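PDB 2EAE: alpha-fucosidase from Bifidobacterium bifidum, which hydrolyses alpha-1,2-linked L-fucose from glycans, the chain here being the catalytic fragment of a much longer, probably membrane-anchored protein. Local coordinates for residues A[35-40]-A[411-416]; A[128-133]-A[405-410]. The protein carries 1 engineered substitution. All blocks are in the same frame, centred on the assembly; numbering follows the deposited sequence.

Contact 1 (A[35-40]-A[411-416]). With FUL (beta-L-fucopyranose), chain D; GLC (alpha-D-glucopyranose), chain B; GAL (beta-D-galactopyranose), chain C.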
# COMPACT_ATOMS: atom_id res chain seq x y z
N GLY A 35 0.93 1.45 -21.59
CA GLY A 35 2.09 1.93 -20.86
C GLY A 35 3.39 1.26 -21.26
O GLY A 35 3.41 0.23 -21.95
N GLY A 36 4.50 1.81 -20.75
CA GLY A 36 5.83 1.19 -20.97
C GLY A 36 5.92 -0.24 -20.46
O GLY A 36 5.36 -0.57 -19.42
N ASN A 37 6.63 -1.10 -21.21
CA ASN A 37 6.87 -2.51 -20.84
C ASN A 37 5.75 -3.48 -21.21
O ASN A 37 5.86 -4.69 -21.01
CB ASN A 37 7.24 -2.69 -19.36
CG ASN A 37 8.62 -2.17 -19.03
OD1 ASN A 37 8.75 -1.20 -18.30
ND2 ASN A 37 9.67 -2.83 -19.56
N TYR A 38 4.67 -2.95 -21.78
CA TYR A 38 3.52 -3.75 -22.16
C TYR A 38 3.18 -3.60 -23.63
O TYR A 38 2.01 -3.72 -24.00
CB TYR A 38 2.31 -3.36 -21.31
CG TYR A 38 2.39 -3.91 -19.92
CD1 TYR A 38 1.78 -5.13 -19.59
CD2 TYR A 38 3.07 -3.22 -18.91
CE1 TYR A 38 1.82 -5.64 -18.29
CE2 TYR A 38 3.13 -3.75 -17.59
CZ TYR A 38 2.51 -4.94 -17.30
OH TYR A 38 2.56 -5.41 -16.02
N GLY A 39 4.19 -3.38 -24.47
CA GLY A 39 4.01 -3.42 -25.93
C GLY A 39 3.68 -4.80 -26.51
O GLY A 39 3.19 -4.89 -27.64
N ASN A 40 3.97 -5.87 -25.77
CA ASN A 40 3.54 -7.20 -26.14
C ASN A 40 2.05 -7.37 -25.82
O ASN A 40 1.64 -7.18 -24.66
CB ASN A 40 4.36 -8.25 -25.40
CG ASN A 40 3.85 -9.66 -25.64
OD1 ASN A 40 3.10 -10.22 -24.84
ND2 ASN A 40 4.29 -10.24 -26.74
N ASN A 411 12.67 -5.24 -17.80
CA ASN A 411 11.42 -5.71 -18.40
C ASN A 411 10.20 -5.41 -17.56
O ASN A 411 9.12 -5.31 -18.08
CB ASN A 411 11.48 -7.21 -18.69
CG ASN A 411 12.56 -7.54 -19.72
OD1 ASN A 411 12.38 -7.32 -20.92
ND2 ASN A 411 13.68 -8.05 -19.25
N THR A 412 10.40 -5.30 -16.25
CA THR A 412 9.29 -5.05 -15.34
C THR A 412 9.30 -3.58 -14.92
O THR A 412 10.34 -3.05 -14.47
CB THR A 412 9.36 -6.00 -14.14
OG1 THR A 412 9.17 -7.34 -14.61
CG2 THR A 412 8.27 -5.70 -13.11
N PRO A 413 8.15 -2.91 -15.06
CA PRO A 413 8.13 -1.47 -14.82
C PRO A 413 8.47 -1.16 -13.34
O PRO A 413 7.84 -1.67 -12.42
CB PRO A 413 6.70 -1.06 -15.15
CG PRO A 413 5.92 -2.28 -15.22
CD PRO A 413 6.82 -3.45 -15.40
N TRP A 414 9.52 -0.36 -13.16
CA TRP A 414 10.01 -0.00 -11.83
C TRP A 414 10.28 -1.21 -10.97
O TRP A 414 10.23 -1.15 -9.72
CB TRP A 414 9.05 0.97 -11.14
CG TRP A 414 8.77 2.14 -11.95
CD1 TRP A 414 9.61 3.17 -12.20
CD2 TRP A 414 7.55 2.42 -12.65
NE1 TRP A 414 9.00 4.08 -13.03
CE2 TRP A 414 7.73 3.66 -13.29
CE3 TRP A 414 6.30 1.78 -12.73
CZ2 TRP A 414 6.72 4.25 -14.07
CZ3 TRP A 414 5.30 2.36 -13.49
CH2 TRP A 414 5.51 3.58 -14.15
N GLY A 415 10.55 -2.33 -11.63
CA GLY A 415 10.89 -3.57 -11.00
C GLY A 415 9.81 -4.18 -10.15
O GLY A 415 10.06 -5.13 -9.39
N SER A 416 8.58 -3.67 -10.30
CA SER A 416 7.50 -3.98 -9.37
C SER A 416 8.02 -3.98 -7.92
O SER A 416 7.73 -4.92 -7.18
CB SER A 416 6.87 -5.32 -9.72
OG SER A 416 5.70 -5.57 -8.95
C1 FUL D . 7.49 7.36 -8.66
C2 FUL D . 6.44 8.10 -9.52
O2 FUL D . 6.96 9.40 -9.88
C3 FUL D . 5.99 7.34 -10.78
O3 FUL D . 4.75 7.91 -11.27
C4 FUL D . 5.76 5.85 -10.49
O4 FUL D . 4.65 5.81 -9.59
C5 FUL D . 7.00 5.26 -9.82
C6 FUL D . 6.83 3.79 -9.43
O5 FUL D . 7.26 5.95 -8.61
O1 FUL D . 7.47 7.77 -7.28
C1 GLC B . 9.68 8.13 -17.63
C2 GLC B . 10.60 6.93 -17.32
C3 GLC B . 10.35 6.29 -15.96
C4 GLC B . 10.19 7.36 -14.90
C5 GLC B . 8.94 8.14 -15.28
C6 GLC B . 8.62 9.19 -14.23
O1 GLC B . 8.56 7.74 -18.40
O2 GLC B . 10.48 5.90 -18.26
O3 GLC B . 11.48 5.50 -15.71
O4 GLC B . 10.04 6.78 -13.62
O5 GLC B . 9.18 8.83 -16.49
O6 GLC B . 9.55 10.25 -14.42
C1 GAL C . 11.05 7.03 -12.67
C2 GAL C . 10.44 7.01 -11.25
C3 GAL C . 11.54 7.14 -10.19
C4 GAL C . 12.59 6.05 -10.43
C5 GAL C . 13.13 6.16 -11.86
C6 GAL C . 14.07 5.01 -12.15
O2 GAL C . 9.43 7.98 -11.10
O3 GAL C . 10.92 6.95 -8.93
O4 GAL C . 12.00 4.78 -10.25
O5 GAL C . 12.05 6.05 -12.76
O6 GAL C . 14.74 5.28 -13.37
O HOH W 1 8.26 -5.97 -20.57
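Asn-37 and Tyr-38 meet Asn-411 and Pro-413 in a loop-to-loop contact between the N-terminal beta-rich part of the enzyme, just ahead of helix 41-49, and the catalytic part. Direct touching is mostly van der Waals. Asn-37 OD1 rests 3.5 Å from Pro-413 CA, while the other end of the amide, ND2, hydrogen-bonds to the carbonyl of Gly-410. ND2 also comes within 2.9 Å of Asn-411 O, but at an angle too poor for a bond. With CG anti to its own carbonyl carbon (chi1 -70°), the amide is turned away from Asn-37 O, and a water donates both to that oxygen, at 2.8 Å, and to Asn-411 O. Asn-37 is the third residue of a type II beta turn, Gly-35 to Tyr-38, which presents it to the catalytic loop. Next to it, Tyr-38 brings its ring edge, CE2, to 3.9 Å from Pro-413 CG; helix 41-49 also packs against the Tyr-38 side chain, through Trp-46 and Gln-47. Beyond Pro-413, Trp-414 enters the sugar pocket: the C6 methyl of fucose lies over one indole face, 3.6 Å from CD2, and NE1 donates to the glycosidic O4 of glucose (3.0 Å, 164°).

Contact 2 (A[128-133]-A[405-410]); sequences NAAEQG and GDNAHG. With GAL (beta-D-galactopyranose), chain C.
The His-409 imidazole meets partners obliquely: Gln-132 OE1 lies 3.3 Å from NE2, which donates a weak, bent hydrogen bond, and C6 of galactose lies 3.4 Å from CE1. The Gln-132 amide stands almost perpendicular to the imidazole, the planes 82° apart. The Asn-407 amide abuts the short helix 129-132 with its oxygen, OD1 being 3.3 Å from Ala-130 CA. Between these flat groups the methyl of Ala-408 carries the packing. Ala-408 CB sits 3.5 Å from Gln-132 CG and, closer still, 3.2 Å from Gly-133 O. Gln-132 has CG anti to its backbone N (chi1 -178°) and an extended chain beyond, which lays its aliphatic part along that methyl and carries the amide on to His-409. Ala-408 N donates a nearly straight bond to Ala-129 O (3.1 Å, 172°), an oxygen that also accepts the helical bond from Gly-133 N on the opposite face of its carbonyl plane. The loop 405-410 is thus fastened to the helix through a doubly used carbonyl. Gln-132 NE2 binds Glu-485 OE1, and the other oxygen of that carboxylate binds galactose. Replacing Gln-132 by an alanine would probably leave His-409 NE2 without this weak acceptor and take an amide donor from Glu-485 OE1, so that both groups could turn more freely. Gln-132 is therefore a second-shell residue linked to two sugar-contacting side chains.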
# COMPACT_ATOMS: atom_id res chain seq x y z
N ASN A 128 24.59 -0.71 -9.93
CA ASN A 128 24.54 -2.04 -10.54
C ASN A 128 23.12 -2.62 -10.57
O ASN A 128 22.64 -3.07 -9.52
CB ASN A 128 25.41 -2.97 -9.72
CG ASN A 128 25.89 -4.17 -10.50
OD1 ASN A 128 27.04 -4.59 -10.33
ND2 ASN A 128 25.04 -4.71 -11.37
N ALA A 129 22.48 -2.65 -11.74
CA ALA A 129 21.11 -3.18 -11.88
C ALA A 129 20.98 -4.65 -11.54
O ALA A 129 19.92 -5.12 -11.11
CB ALA A 129 20.55 -2.89 -13.29
N ALA A 130 22.06 -5.42 -11.75
CA ALA A 130 22.05 -6.84 -11.40
C ALA A 130 22.03 -7.04 -9.88
O ALA A 130 21.45 -8.01 -9.40
CB ALA A 130 23.23 -7.59 -12.04
N GLU A 131 22.66 -6.13 -9.16
CA GLU A 131 22.66 -6.15 -7.69
C GLU A 131 21.32 -5.67 -7.14
O GLU A 131 20.85 -6.18 -6.12
CB GLU A 131 23.73 -5.23 -7.13
CG GLU A 131 25.14 -5.82 -7.14
CD GLU A 131 26.12 -4.96 -6.36
OE1 GLU A 131 25.83 -3.76 -6.08
OE2 GLU A 131 27.20 -5.50 -6.02
N GLN A 132 20.75 -4.66 -7.79
CA GLN A 132 19.42 -4.16 -7.37
C GLN A 132 18.38 -5.26 -7.52
O GLN A 132 17.66 -5.61 -6.56
CB GLN A 132 19.02 -2.90 -8.15
CG GLN A 132 17.64 -2.31 -7.70
CD GLN A 132 17.41 -0.89 -8.18
OE1 GLN A 132 18.25 -0.29 -8.86
NE2 GLN A 132 16.23 -0.34 -7.85
N GLY A 133 18.32 -5.85 -8.73
CA GLY A 133 17.34 -6.87 -9.02
C GLY A 133 15.93 -6.32 -9.10
O GLY A 133 15.71 -5.10 -9.13
N GLY A 405 12.59 -10.20 -15.80
CA GLY A 405 13.90 -9.96 -16.37
C GLY A 405 14.81 -9.95 -15.17
O GLY A 405 14.35 -9.75 -14.04
N ASP A 406 16.10 -10.18 -15.38
CA ASP A 406 17.03 -10.29 -14.25
C ASP A 406 17.34 -8.96 -13.57
O ASP A 406 17.44 -8.90 -12.35
CB ASP A 406 18.34 -10.95 -14.71
CG ASP A 406 18.25 -12.47 -14.74
OD1 ASP A 406 17.24 -13.04 -14.31
OD2 ASP A 406 19.21 -13.12 -15.16
N ASN A 407 17.46 -7.89 -14.35
CA ASN A 407 17.98 -6.64 -13.86
C ASN A 407 16.90 -5.60 -13.51
O ASN A 407 15.79 -5.63 -14.05
CB ASN A 407 18.95 -6.06 -14.88
CG ASN A 407 20.30 -6.76 -14.83
OD1 ASN A 407 20.46 -7.77 -14.13
ND2 ASN A 407 21.29 -6.21 -15.53
N ALA A 408 17.26 -4.68 -12.61
CA ALA A 408 16.36 -3.58 -12.27
C ALA A 408 16.28 -2.64 -13.47
O ALA A 408 17.18 -2.64 -14.34
CB ALA A 408 16.86 -2.85 -11.07
N HIS A 409 15.19 -1.88 -13.52
CA HIS A 409 14.92 -0.91 -14.57
C HIS A 409 14.84 -1.59 -15.94
O HIS A 409 15.23 -1.01 -16.97
CB HIS A 409 15.94 0.23 -14.51
CG HIS A 409 16.07 0.85 -13.15
ND1 HIS A 409 15.07 1.60 -12.57
CD2 HIS A 409 17.07 0.80 -12.24
CE1 HIS A 409 15.45 1.99 -11.37
NE2 HIS A 409 16.66 1.51 -11.14
N GLY A 410 14.33 -2.81 -15.95
CA GLY A 410 14.33 -3.64 -17.14
C GLY A 410 12.96 -3.96 -17.72
O GLY A 410 12.20 -3.06 -18.08
C1 GAL C . 11.05 7.03 -12.67
C2 GAL C . 10.44 7.01 -11.25
C3 GAL C . 11.54 7.14 -10.19
C4 GAL C . 12.59 6.05 -10.43
C5 GAL C . 13.13 6.16 -11.86
C6 GAL C . 14.07 5.01 -12.15
O2 GAL C . 9.43 7.98 -11.10
O3 GAL C . 10.92 6.95 -8.93
O4 GAL C . 12.00 4.78 -10.25
O5 GAL C . 12.05 6.05 -12.76
O6 GAL C . 14.74 5.28 -13.37

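Contacts 1 and 2 have centres 13 Å apart and share one catalytic-domain loop, between helix 364-385 and strand 418-419: 405-410 runs directly into 411-416. Their other halves come from the N-terminal beta-rich region, the loop segment 35-40 first and helix 129-132 later, so along the chain the order is 35-40, 128-133, 405-410, 411-416, with contact 2 lying within the span of contact 1. The two contacts also touch each other, Asn-411 packing against Gly-405. The N-terminal region therefore backs this loop at successive points, and the loop delivers His-409 and Trp-414, five residues apart, to the same galactose, consistent with an interdomain interface that helps shape the sugar pocket.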